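Local structure of group II chitinase (6JAV) at residues Gly147-Val152 / Val183-Arg188; Met175-Gly180 / Met235-Pro240; Trp192-Thr197 / Gly342-Ala347; Tyr229-Trp234 / Ser242-Gly247. The protein probably hydrolyses internal glycosidic links of chitin, this chain being one catalytic domain, of glycosyl hydrolase family 18, from a much longer insect chitinase. All blocks are in the same frame, centred on the assembly; numbering follows the deposited sequence.

Contact 1 (Gly147-Val152 / Val183-Arg188)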
loop_
_atom_site.group_PDB
_atom_site.type_symbol
_atom_site.label_atom_id
_atom_site.label_comp_id
_atom_site.label_asym_id
_atom_site.label_seq_id
_atom_site.Cartn_x
_atom_site.Cartn_y
_atom_site.Cartn_z
ATOM N N GLY A 147 -0.674 17.875 14.783
ATOM C CA GLY A 147 0.626 18.139 14.200
ATOM C C GLY A 147 0.717 17.650 12.769
ATOM O O GLY A 147 1.256 18.345 11.903
ATOM N N PHE A 148 0.211 16.435 12.508
ATOM C CA PHE A 148 0.199 15.928 11.134
ATOM C C PHE A 148 -0.676 16.793 10.225
ATOM O O PHE A 148 -0.314 17.072 9.071
ATOM C CB PHE A 148 -0.283 14.480 11.148
ATOM C CG PHE A 148 -0.204 13.785 9.811
ATOM C CD1 PHE A 148 1.034 13.512 9.230
ATOM C CD2 PHE A 148 -1.370 13.415 9.148
ATOM C CE1 PHE A 148 1.093 12.832 7.992
ATOM C CE2 PHE A 148 -1.329 12.752 7.925
ATOM C CZ PHE A 148 -0.088 12.458 7.348
ATOM N N ALA A 149 -1.843 17.224 10.724
ATOM C CA ALA A 149 -2.702 18.093 9.923
ATOM C C ALA A 149 -2.001 19.399 9.581
ATOM O O ALA A 149 -2.118 19.893 8.454
ATOM C CB ALA A 149 -4.002 18.362 10.693
ATOM N N ASP A 150 -1.239 19.953 10.532
ATOM C CA ASP A 150 -0.509 21.185 10.253
ATOM C C ASP A 150 0.650 20.938 9.297
ATOM O O ASP A 150 0.925 21.778 8.428
ATOM C CB ASP A 150 -0.011 21.836 11.546
ATOM C CG ASP A 150 -1.150 22.473 12.349
ATOM O OD1 ASP A 150 -2.208 22.798 11.758
ATOM O OD2 ASP A 150 -0.984 22.640 13.575
ATOM N N LEU A 151 1.330 19.784 9.430
ATOM C CA LEU A 151 2.359 19.425 8.447
ATOM C C LEU A 151 1.765 19.348 7.037
ATOM O O LEU A 151 2.333 19.878 6.069
ATOM C CB LEU A 151 3.026 18.097 8.821
ATOM C CG LEU A 151 4.157 17.693 7.839
ATOM C CD1 LEU A 151 5.393 18.542 8.080
ATOM C CD2 LEU A 151 4.482 16.222 7.977
ATOM N N VAL A 152 0.605 18.704 6.909
ATOM C CA VAL A 152 -0.062 18.615 5.612
ATOM C C VAL A 152 -0.413 20.000 5.079
ATOM O O VAL A 152 -0.191 20.290 3.894
ATOM C CB VAL A 152 -1.285 17.697 5.715
ATOM C CG1 VAL A 152 -2.133 17.778 4.454
ATOM C CG2 VAL A 152 -0.813 16.254 5.854
ATOM N N VAL A 183 -9.603 14.174 9.469
ATOM C CA VAL A 183 -10.018 13.769 8.122
ATOM C C VAL A 183 -10.455 14.948 7.266
ATOM O O VAL A 183 -10.055 15.012 6.093
ATOM C CB VAL A 183 -11.041 12.610 8.194
ATOM C CG1 VAL A 183 -11.552 12.262 6.789
ATOM C CG2 VAL A 183 -10.405 11.372 8.812
ATOM N N PRO A 184 -11.272 15.892 7.750
ATOM C CA PRO A 184 -11.628 17.023 6.864
ATOM C C PRO A 184 -10.434 17.812 6.355
ATOM O O PRO A 184 -10.421 18.226 5.185
ATOM C CB PRO A 184 -12.583 17.874 7.730
ATOM C CG PRO A 184 -13.204 16.858 8.639
ATOM C CD PRO A 184 -12.051 15.910 8.998
ATOM N N VAL A 185 -9.406 18.023 7.183
ATOM C CA VAL A 185 -8.252 18.784 6.724
ATOM C C VAL A 185 -7.510 18.014 5.650
ATOM O O VAL A 185 -7.162 18.553 4.582
ATOM C CB VAL A 185 -7.325 19.101 7.908
ATOM C CG1 VAL A 185 -5.996 19.650 7.384
ATOM C CG2 VAL A 185 -7.999 20.086 8.842
ATOM N N LEU A 186 -7.264 16.727 5.913
ATOM C CA LEU A 186 -6.563 15.906 4.939
ATOM C C LEU A 186 -7.354 15.811 3.646
ATOM O O LEU A 186 -6.793 15.921 2.551
ATOM C CB LEU A 186 -6.341 14.503 5.495
ATOM C CG LEU A 186 -5.563 14.411 6.807
ATOM C CD1 LEU A 186 -5.240 12.957 7.070
ATOM C CD2 LEU A 186 -4.317 15.246 6.757
ATOM N N ALA A 187 -8.671 15.620 3.752
ATOM C CA ALA A 187 -9.487 15.456 2.550
ATOM C C ALA A 187 -9.523 16.716 1.703
ATOM O O ALA A 187 -9.619 16.638 0.468
ATOM C CB ALA A 187 -10.914 15.124 2.969
ATOM N N ARG A 188 -9.467 17.877 2.344
ATOM C CA ARG A 188 -9.504 19.127 1.599
ATOM C C ARG A 188 -8.177 19.403 0.889
ATOM O O ARG A 188 -8.166 19.922 -0.239
ATOM C CB ARG A 188 -9.872 20.267 2.553
ATOM C CG ARG A 188 -9.827 21.622 1.893
ATOM C CD ARG A 188 -10.493 22.684 2.775
ATOM N NE ARG A 188 -10.067 22.611 4.160
ATOM C CZ ARG A 188 -8.944 23.142 4.628
ATOM N NH1 ARG A 188 -8.132 23.789 3.814
ATOM N NH2 ARG A 188 -8.642 23.029 5.912
#
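The Phe148 ring meets helix 183-189 with its edge: CD1 of Leu186 lies close to the ring plane, 4.0 Å from Phe148 CE2. One face of the same ring is covered from within its own helix, by Val152 CG2, which stands 4.1 Å above the plane and toward the rim. Phe148 has its CG anti to the backbone N (chi1 -174°), and this turns the ring so that CE2 faces the neighbouring helix although the first side-chain bond does not point there. Leu186 reaches across at about a right angle and sets both methyls to work: CD1 goes to the phenyl edge, while CD2 sits against Val152, 3.8 Å from Val152 CG2, and stays near Phe148 CE2 as well. Next to this pair, Ala149 and Val185 form the closest backbone approach, 6.4 Å between their CA atoms. Here the Val185 methyl CG1 lies 4.0 Å from the carbonyl O of Ala149 and 4.1 Å from Ala149 CB.

The two helix segments run nearly parallel, crossing at 18° with their axes 9.7 Å apart, and both belong to the helical layer around the (beta/alpha)8 barrel of family 18. Behind Phe148 and Val152 lies Leu125 of strand 122-126, so the ring and Val152 also pack on the barrel wall. The side-chain contacts across the pair are all apolar; the one polar atom touched, Ala149 O, meets a methyl as packing. The association therefore rests on shape and on burial of hydrocarbon, and the close approach falls at Ala149, whose side chain is a single methyl.

Contact 2 (Met175-Gly180 / Met235-Pro240)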
loop_
_atom_site.group_PDB
_atom_site.type_symbol
_atom_site.label_atom_id
_atom_site.label_comp_id
_atom_site.label_asym_id
_atom_site.label_seq_id
_atom_site.Cartn_x
_atom_site.Cartn_y
_atom_site.Cartn_z
ATOM N N MET A 175 -9.908 2.476 14.657
ATOM C CA MET A 175 -9.304 3.102 15.839
ATOM C C MET A 175 -8.141 4.017 15.470
ATOM O O MET A 175 -7.976 5.094 16.061
ATOM C CB MET A 175 -8.819 2.036 16.817
ATOM C CG MET A 175 -9.926 1.453 17.673
ATOM S SD MET A 175 -10.909 0.317 16.694
ATOM C CE MET A 175 -12.533 1.009 16.964
ATOM N N VAL A 176 -7.310 3.588 14.510
ATOM C CA VAL A 176 -6.192 4.414 14.055
ATOM C C VAL A 176 -6.699 5.641 13.320
ATOM O O VAL A 176 -6.174 6.737 13.500
ATOM C CB VAL A 176 -5.236 3.578 13.181
ATOM C CG1 VAL A 176 -4.111 4.461 12.659
ATOM C CG2 VAL A 176 -4.683 2.415 14.000
ATOM N N ILE A 177 -7.700 5.471 12.459
ATOM C CA ILE A 177 -8.281 6.604 11.756
ATOM C C ILE A 177 -8.777 7.636 12.761
ATOM O O ILE A 177 -8.513 8.838 12.634
ATOM C CB ILE A 177 -9.413 6.124 10.826
ATOM C CG1 ILE A 177 -8.885 5.205 9.690
ATOM C CG2 ILE A 177 -10.162 7.311 10.234
ATOM C CD1 ILE A 177 -10.014 4.359 9.069
ATOM N N ASP A 178 -9.520 7.164 13.771
ATOM C CA ASP A 178 -10.085 8.066 14.769
ATOM C C ASP A 178 -8.987 8.797 15.537
ATOM O O ASP A 178 -9.134 9.984 15.863
ATOM C CB ASP A 178 -10.934 7.262 15.750
ATOM C CG ASP A 178 -12.287 6.835 15.181
ATOM O OD1 ASP A 178 -12.721 7.366 14.121
ATOM O OD2 ASP A 178 -12.940 5.979 15.856
ATOM N N ALA A 179 -7.884 8.107 15.842
ATOM C CA ALA A 179 -6.848 8.680 16.693
ATOM C C ALA A 179 -5.881 9.577 15.943
ATOM O O ALA A 179 -5.386 10.551 16.522
ATOM C CB ALA A 179 -6.030 7.579 17.367
ATOM N N GLY A 180 -5.594 9.291 14.674
ATOM C CA GLY A 180 -4.457 9.919 14.034
ATOM C C GLY A 180 -4.783 10.960 12.993
ATOM O O GLY A 180 -3.903 11.745 12.645
ATOM N N MET A 235 -15.295 8.075 4.056
ATOM C CA MET A 235 -16.280 9.005 3.502
ATOM C C MET A 235 -17.158 9.609 4.600
ATOM O O MET A 235 -17.420 10.822 4.585
ATOM C CB MET A 235 -17.100 8.323 2.411
ATOM C CG MET A 235 -16.218 8.014 1.188
ATOM S SD MET A 235 -17.144 7.619 -0.308
ATOM C CE MET A 235 -17.787 6.064 0.209
ATOM N N GLU A 236 -17.587 8.790 5.564
ATOM C CA GLU A 236 -18.409 9.305 6.667
ATOM C C GLU A 236 -17.653 10.369 7.457
ATOM O O GLU A 236 -18.245 11.359 7.920
ATOM C CB GLU A 236 -18.807 8.135 7.570
ATOM C CG GLU A 236 -19.579 8.512 8.833
ATOM C CD GLU A 236 -19.753 7.328 9.796
ATOM O OE1 GLU A 236 -19.836 6.165 9.335
ATOM O OE2 GLU A 236 -19.796 7.563 11.022
ATOM N N LYS A 237 -16.333 10.200 7.589
ATOM C CA LYS A 237 -15.508 11.155 8.321
ATOM C C LYS A 237 -15.239 12.440 7.549
ATOM O O LYS A 237 -14.611 13.354 8.108
ATOM C CB LYS A 237 -14.178 10.494 8.737
ATOM C CG LYS A 237 -14.350 9.372 9.755
ATOM C CD LYS A 237 -14.465 9.917 11.154
ATOM C CE LYS A 237 -13.161 9.767 11.881
ATOM N NZ LYS A 237 -13.187 10.388 13.255
ATOM N N GLY A 238 -15.654 12.531 6.283
ATOM C CA GLY A 238 -15.540 13.762 5.514
ATOM C C GLY A 238 -14.735 13.670 4.229
ATOM O O GLY A 238 -14.440 14.703 3.614
ATOM N N THR A 239 -14.387 12.435 3.768
ATOM C CA THR A 239 -13.562 12.384 2.561
ATOM C C THR A 239 -14.442 12.270 1.317
ATOM O O THR A 239 -15.261 11.344 1.239
ATOM C CB THR A 239 -12.646 11.166 2.606
ATOM O OG1 THR A 239 -11.926 11.178 3.838
ATOM C CG2 THR A 239 -11.633 11.182 1.463
ATOM N N PRO A 240 -14.265 13.134 0.317
ATOM C CA PRO A 240 -14.959 12.936 -0.974
ATOM C C PRO A 240 -14.528 11.643 -1.654
ATOM O O PRO A 240 -13.357 11.247 -1.589
ATOM C CB PRO A 240 -14.542 14.154 -1.807
ATOM C CG PRO A 240 -14.030 15.194 -0.802
ATOM C CD PRO A 240 -13.453 14.372 0.341
HETATM O O HOH W 1 -10.503 11.028 12.990
#
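Lys237 contributes most of the buried surface, its long side chain reaching from the C-terminal side of helix 227-236 over to helix 174-180. The chain is bent at chi2 and chi3 (-82° and -101°), and this brings NZ to within 3.2 Å of Asp178 OD1. That pair is a salt bridge whose hydrogen bond is weak, and the two side chains cross at about a right angle. With CG of Asp178 anti to its carbonyl carbon (chi1 -76°), the carboxylate end comes nearer the lysine than the first bond points.

The stronger polar partner of Asp178 OD1 is the hydroxyl of Tyr233, on the same helix that leads into Lys237, and OD2 has a second cation in Lys174. Lys237 NZ also donates to a water at 2.8 Å, and this water in turn donates to the backbone O of Ile177 at 3.0 Å, a second, indirect link to helix 174-180. Ile177 adds the apolar share: its CG2 touches Lys237 CE at 4.2 Å, while its side chain also packs on Tyr233 and Trp234.

After Lys237 comes Gly238, with positive phi and bonds back into the last helical turn, a Schellman motif, before the chain turns off toward Thr239 and strand 244-257. With Lys174, Tyr233 and Lys237 around it, the Asp178 carboxylate would be expected to remain ionised. The lysine thus joins the two helices by a weak direct salt bridge and a water-mediated bond to a backbone carbonyl.

Contact 3 (Trp192-Thr197 / Gly342-Ala347)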
loop_
_atom_site.group_PDB
_atom_site.type_symbol
_atom_site.label_atom_id
_atom_site.label_comp_id
_atom_site.label_asym_id
_atom_site.label_seq_id
_atom_site.Cartn_x
_atom_site.Cartn_y
_atom_site.Cartn_z
ATOM N N TRP A 192 -4.840 13.003 -3.321
ATOM C CA TRP A 192 -5.532 11.747 -3.093
ATOM C C TRP A 192 -5.083 11.175 -1.760
ATOM O O TRP A 192 -4.048 11.558 -1.197
ATOM C CB TRP A 192 -5.365 10.701 -4.225
ATOM C CG TRP A 192 -3.965 10.198 -4.361
ATOM C CD1 TRP A 192 -3.407 9.118 -3.745
ATOM C CD2 TRP A 192 -2.929 10.786 -5.165
ATOM N NE1 TRP A 192 -2.084 9.000 -4.114
ATOM C CE2 TRP A 192 -1.770 10.006 -4.986
ATOM C CE3 TRP A 192 -2.867 11.895 -6.004
ATOM C CZ2 TRP A 192 -0.557 10.306 -5.620
ATOM C CZ3 TRP A 192 -1.671 12.201 -6.624
ATOM C CH2 TRP A 192 -0.526 11.394 -6.436
ATOM N N ILE A 193 -5.921 10.277 -1.261
ATOM C CA ILE A 193 -5.700 9.525 -0.041
ATOM C C ILE A 193 -5.708 8.054 -0.454
ATOM O O ILE A 193 -6.719 7.547 -0.950
ATOM C CB ILE A 193 -6.804 9.840 0.972
ATOM C CG1 ILE A 193 -6.710 11.336 1.336
ATOM C CG2 ILE A 193 -6.661 8.979 2.183
ATOM C CD1 ILE A 193 -7.885 11.823 2.209
ATOM N N ALA A 194 -4.554 7.385 -0.313
ATOM C CA ALA A 194 -4.429 5.977 -0.685
ATOM C C ALA A 194 -4.739 5.173 0.574
ATOM O O ALA A 194 -3.916 5.078 1.495
ATOM C CB ALA A 194 -3.033 5.698 -1.250
ATOM N N VAL A 195 -5.943 4.616 0.631
ATOM C CA VAL A 195 -6.338 3.866 1.814
ATOM C C VAL A 195 -5.741 2.461 1.724
ATOM O O VAL A 195 -5.969 1.730 0.749
ATOM C CB VAL A 195 -7.860 3.816 1.978
ATOM C CG1 VAL A 195 -8.204 3.152 3.317
ATOM C CG2 VAL A 195 -8.450 5.238 1.935
ATOM N N MET A 196 -4.970 2.081 2.741
ATOM C CA MET A 196 -4.261 0.800 2.727
ATOM C C MET A 196 -5.204 -0.302 3.220
ATOM O O MET A 196 -5.050 -0.840 4.324
ATOM C CB MET A 196 -2.993 0.893 3.556
ATOM C CG MET A 196 -2.011 1.840 2.885
ATOM S SD MET A 196 -0.401 1.853 3.666
ATOM C CE MET A 196 -0.923 2.778 4.897
ATOM N N THR A 197 -6.170 -0.643 2.342
ATOM C CA THR A 197 -7.216 -1.651 2.596
ATOM C C THR A 197 -6.640 -3.060 2.481
ATOM O O THR A 197 -7.089 -3.892 1.670
ATOM C CB THR A 197 -8.427 -1.434 1.678
ATOM O OG1 THR A 197 -7.975 -0.998 0.384
ATOM C CG2 THR A 197 -9.353 -0.338 2.229
ATOM N N GLY A 342 -10.035 5.895 -7.649
ATOM C CA GLY A 342 -9.386 4.808 -8.387
ATOM C C GLY A 342 -8.830 3.765 -7.443
ATOM O O GLY A 342 -9.357 3.553 -6.344
ATOM N N GLY A 343 -7.758 3.122 -7.902
ATOM C CA GLY A 343 -7.190 1.993 -7.202
ATOM C C GLY A 343 -5.721 2.258 -6.947
ATOM O O GLY A 343 -5.110 3.138 -7.554
ATOM N N MET A 344 -5.165 1.476 -6.030
ATOM C CA MET A 344 -3.750 1.567 -5.680
ATOM C C MET A 344 -3.252 0.153 -5.463
ATOM O O MET A 344 -4.005 -0.698 -4.974
ATOM C CB MET A 344 -3.572 2.391 -4.393
ATOM C CG MET A 344 -2.153 2.466 -3.838
ATOM S SD MET A 344 -1.818 1.119 -2.664
ATOM C CE MET A 344 -2.526 1.802 -1.160
ATOM N N ILE A 345 -1.975 -0.111 -5.802
ATOM C CA ILE A 345 -1.397 -1.435 -5.560
ATOM C C ILE A 345 -0.124 -1.336 -4.735
ATOM O O ILE A 345 0.725 -0.467 -4.961
ATOM C CB ILE A 345 -1.132 -2.243 -6.850
ATOM C CG1 ILE A 345 -0.139 -1.539 -7.786
ATOM C CG2 ILE A 345 -2.446 -2.544 -7.551
ATOM C CD1 ILE A 345 0.810 -2.524 -8.498
ATOM N N TRP A 346 0.010 -2.265 -3.794
ATOM C CA TRP A 346 1.258 -2.559 -3.112
ATOM C C TRP A 346 1.610 -3.977 -3.518
ATOM O O TRP A 346 0.992 -4.925 -3.013
ATOM C CB TRP A 346 1.094 -2.518 -1.584
ATOM C CG TRP A 346 2.472 -2.709 -0.986
ATOM C CD1 TRP A 346 3.116 -3.910 -0.695
ATOM C CD2 TRP A 346 3.428 -1.684 -0.754
ATOM N NE1 TRP A 346 4.394 -3.653 -0.247
ATOM C CE2 TRP A 346 4.608 -2.296 -0.286
ATOM C CE3 TRP A 346 3.400 -0.294 -0.902
ATOM C CZ2 TRP A 346 5.737 -1.555 0.059
ATOM C CZ3 TRP A 346 4.519 0.437 -0.555
ATOM C CH2 TRP A 346 5.667 -0.197 -0.085
ATOM N N ALA A 347 2.611 -4.170 -4.390
ATOM C CA ALA A 347 3.462 -3.163 -5.029
ATOM C C ALA A 347 3.825 -3.790 -6.396
ATOM O O ALA A 347 3.576 -4.985 -6.637
ATOM C CB ALA A 347 4.721 -2.916 -4.210
#
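Apolar contact is what joins Ala194 and Met196 to Met344, and the end methyl of Met344 does all the touching. Its CE lies 3.9 Å from Ala194 CB and 4.1 Å from Met196 CG, fitting against the alanine methyl and the methionine chain together. The Met344 side chain starts with CG anti to the backbone N (chi1 175°) and then bends at chi2 and chi3, a folded path that carries CE over to the other strand. Met196 passes it obliquely; its own bend comes at chi3, beyond the CG that Met344 touches.

The two segments lie in the parallel barrel of family 18, where strand 244-257 stands between them and pairs with both. Ile193 and Val195 hydrogen-bond to that strand's backbone from one side, and Met344 bonds to Met246 from the other. The contact thus spans a whole strand, with Ala194 and Met344 nearest at 6.7 Å between CA atoms, and it is buried in the barrel interior, its centre about 6 Å from the centre of the chain.

Of the polar atoms, the carbonyl O of Val195 lies 3.9 Å from Met344 CE, a packing distance, and accepts a weak bond of 2.9 Å from Thr197 N, which closes an inverse gamma turn centred on Met196. The Met196 side chain is about 8 Å from the bound thienopyridine inhibitor.

Contact 4 (Tyr229-Trp234 / Ser242-Gly247). With NAG (2-acetamido-2-deoxy-beta-D-glucopyranose), chain C.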
loop_
_atom_site.group_PDB
_atom_site.type_symbol
_atom_site.label_atom_id
_atom_site.label_comp_id
_atom_site.label_asym_id
_atom_site.label_seq_id
_atom_site.Cartn_x
_atom_site.Cartn_y
_atom_site.Cartn_z
ATOM N N TYR A 229 -16.284 -1.489 4.975
ATOM C CA TYR A 229 -16.435 -0.620 6.140
ATOM C C TYR A 229 -15.430 0.531 6.088
ATOM O O TYR A 229 -15.783 1.699 6.293
ATOM C CB TYR A 229 -16.250 -1.411 7.441
ATOM C CG TYR A 229 -16.447 -0.522 8.646
ATOM C CD1 TYR A 229 -15.413 0.264 9.147
ATOM C CD2 TYR A 229 -17.693 -0.435 9.248
ATOM C CE1 TYR A 229 -15.620 1.123 10.226
ATOM C CE2 TYR A 229 -17.899 0.413 10.317
ATOM C CZ TYR A 229 -16.857 1.177 10.799
ATOM O OH TYR A 229 -17.061 2.029 11.876
ATOM N N THR A 230 -14.162 0.205 5.831
ATOM C CA THR A 230 -13.107 1.216 5.850
ATOM C C THR A 230 -13.387 2.346 4.865
ATOM O O THR A 230 -13.210 3.527 5.192
ATOM C CB THR A 230 -11.791 0.532 5.488
ATOM O OG1 THR A 230 -11.409 -0.361 6.538
ATOM C CG2 THR A 230 -10.694 1.574 5.269
ATOM N N ILE A 231 -13.731 2.004 3.627
ATOM C CA ILE A 231 -13.931 3.036 2.617
ATOM C C ILE A 231 -15.133 3.901 2.969
ATOM O O ILE A 231 -15.079 5.138 2.886
ATOM C CB ILE A 231 -14.045 2.386 1.219
ATOM C CG1 ILE A 231 -12.730 1.690 0.817
ATOM C CG2 ILE A 231 -14.504 3.421 0.184
ATOM C CD1 ILE A 231 -11.552 2.632 0.688
ATOM N N HIS A 232 -16.221 3.271 3.422
ATOM C CA HIS A 232 -17.369 4.078 3.817
ATOM C C HIS A 232 -17.059 4.925 5.042
ATOM O O HIS A 232 -17.583 6.037 5.165
ATOM C CB HIS A 232 -18.553 3.158 4.083
ATOM C CG HIS A 232 -19.287 2.749 2.847
ATOM N ND1 HIS A 232 -19.121 1.522 2.238
ATOM C CD2 HIS A 232 -20.212 3.409 2.109
ATOM C CE1 HIS A 232 -19.900 1.450 1.170
ATOM N NE2 HIS A 232 -20.580 2.579 1.075
ATOM N N TYR A 233 -16.183 4.452 5.926
ATOM C CA TYR A 233 -15.838 5.218 7.114
ATOM C C TYR A 233 -15.011 6.450 6.762
ATOM O O TYR A 233 -15.267 7.543 7.279
ATOM C CB TYR A 233 -15.100 4.323 8.100
ATOM C CG TYR A 233 -15.051 4.904 9.492
ATOM C CD1 TYR A 233 -16.220 5.133 10.196
ATOM C CD2 TYR A 233 -13.858 5.221 10.095
ATOM C CE1 TYR A 233 -16.190 5.674 11.469
ATOM C CE2 TYR A 233 -13.816 5.757 11.386
ATOM C CZ TYR A 233 -14.988 5.982 12.052
ATOM O OH TYR A 233 -14.952 6.505 13.335
ATOM N N TRP A 234 -14.019 6.313 5.863
ATOM C CA TRP A 234 -13.317 7.508 5.385
ATOM C C TRP A 234 -14.290 8.532 4.807
ATOM O O TRP A 234 -14.148 9.739 5.050
ATOM C CB TRP A 234 -12.197 7.126 4.383
ATOM C CG TRP A 234 -10.938 6.751 5.083
ATOM C CD1 TRP A 234 -10.526 5.504 5.442
ATOM C CD2 TRP A 234 -9.912 7.654 5.511
ATOM N NE1 TRP A 234 -9.305 5.571 6.108
ATOM C CE2 TRP A 234 -8.921 6.888 6.170
ATOM C CE3 TRP A 234 -9.763 9.053 5.442
ATOM C CZ2 TRP A 234 -7.786 7.469 6.755
ATOM C CZ3 TRP A 234 -8.621 9.631 5.998
ATOM C CH2 TRP A 234 -7.641 8.831 6.650
ATOM N N SER A 242 -13.985 11.144 -4.717
ATOM C CA SER A 242 -12.973 11.396 -5.734
ATOM C C SER A 242 -11.563 11.441 -5.168
ATOM O O SER A 242 -10.610 11.267 -5.938
ATOM C CB SER A 242 -13.257 12.707 -6.454
ATOM O OG SER A 242 -12.909 13.808 -5.641
ATOM N N LYS A 243 -11.410 11.657 -3.865
ATOM C CA LYS A 243 -10.090 11.725 -3.248
ATOM C C LYS A 243 -9.576 10.358 -2.826
ATOM O O LYS A 243 -8.388 10.226 -2.520
ATOM C CB LYS A 243 -10.111 12.652 -2.017
ATOM C CG LYS A 243 -10.423 14.124 -2.301
ATOM C CD LYS A 243 -9.256 14.759 -3.007
ATOM C CE LYS A 243 -9.423 16.268 -3.241
ATOM N NZ LYS A 243 -8.933 17.082 -2.113
ATOM N N ILE A 244 -10.419 9.329 -2.810
ATOM C CA ILE A 244 -10.024 8.013 -2.310
ATOM C C ILE A 244 -9.504 7.142 -3.443
ATOM O O ILE A 244 -10.161 6.971 -4.482
ATOM C CB ILE A 244 -11.202 7.327 -1.609
ATOM C CG1 ILE A 244 -11.594 8.131 -0.369
ATOM C CG2 ILE A 244 -10.852 5.875 -1.232
ATOM C CD1 ILE A 244 -12.884 7.664 0.211
ATOM N N VAL A 245 -8.338 6.539 -3.235
ATOM C CA VAL A 245 -7.921 5.403 -4.054
ATOM C C VAL A 245 -7.796 4.202 -3.123
ATOM O O VAL A 245 -7.201 4.300 -2.035
ATOM C CB VAL A 245 -6.631 5.665 -4.874
ATOM C CG1 VAL A 245 -6.851 6.852 -5.822
ATOM C CG2 VAL A 245 -5.436 5.924 -4.019
ATOM N N MET A 246 -8.386 3.081 -3.531
ATOM C CA MET A 246 -8.476 1.893 -2.691
ATOM C C MET A 246 -7.288 0.967 -2.928
ATOM O O MET A 246 -7.088 0.483 -4.051
ATOM C CB MET A 246 -9.768 1.138 -2.972
ATOM C CG MET A 246 -9.901 -0.058 -2.036
ATOM S SD MET A 246 -11.573 -0.738 -2.172
ATOM C CE MET A 246 -11.248 -1.871 -3.469
ATOM N N GLY A 247 -6.569 0.657 -1.855
ATOM C CA GLY A 247 -5.417 -0.235 -1.971
ATOM C C GLY A 247 -5.808 -1.689 -2.197
ATOM O O GLY A 247 -6.769 -2.209 -1.617
HETATM C C1 NAG C . -20.894 -1.969 3.254
HETATM C C2 NAG C . -22.003 -2.943 3.622
HETATM C C3 NAG C . -23.305 -2.184 3.910
HETATM C C4 NAG C . -23.066 -1.080 4.936
HETATM C C5 NAG C . -21.916 -0.183 4.497
HETATM C C6 NAG C . -21.557 0.882 5.517
HETATM C C7 NAG C . -22.169 -5.251 2.775
HETATM C C8 NAG C . -22.008 -5.693 4.192
HETATM N N2 NAG C . -22.191 -3.926 2.566
HETATM O O3 NAG C . -24.253 -3.103 4.440
HETATM O O4 NAG C . -24.236 -0.293 5.128
HETATM O O5 NAG C . -20.748 -0.990 4.287
HETATM O O6 NAG C . -20.831 0.382 6.637
HETATM O O7 NAG C . -22.307 -6.053 1.862
#
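Ile231 and Ile244 slide past each other in opposite directions, with the CD1 of Ile231 set against the CG2 of Ile244 at 3.8 Å. Against Met246 the same isoleucine lies crosswise, at about a right angle: its CG1 is 4.0 Å from Met246 SD. The Ile231 chain turns at both chi1 (-64°) and chi2 (-63°), and this folding brings CD1 between Ile244 CG2 and Met246 CG. Trp234 joins only through its CB, 4.3 Å from Ile244 CD1; its indole leads away, and its NE1 is hydrogen-bonded to Ser171 O.

On the far side of the helix His232 points away from the strand. The sugar of the N-linked glycan on Asn228 lies over one face of its imidazole, NAG C5 standing 4.0 Å above the ring plane, while ND1 is hydrogen-bonded to the Asn228 carbonyl.

Helix 227-236 runs nearly antiparallel to strand 244-247 (162°) in the helical layer outside the barrel. Strands 192-195 and 342-346 flank that strand, and helix 325-337 covers Met246 from the next position around the barrel.

How the contacts relate
Contacts 2 and 4 share helix 227-236 and lie about 9 Å apart between centres, joined by the hydrogen bond from Tyr233 OH to Asp178 OD1 at 2.5 Å. Contact 4 meets contact 3 through strand 244-257: Thr197 OG1 is 2.6 Å from Gly247 O, and Ile193 N is 2.8 Å from Lys243 O. Lys243 NZ then reaches contact 1, 2.7 Å from Ala187 O. Contacts 1 and 2, their centres about 11 Å apart, touch where Val183 CG1 packs on Thr239 OG1. The Met196 side chain of contact 3 is about 8 Å from the inhibitor, contact 4 carries the glycan sugar, and the Ile177 side chain of contact 2 stays about 13 Å from the inhibitor.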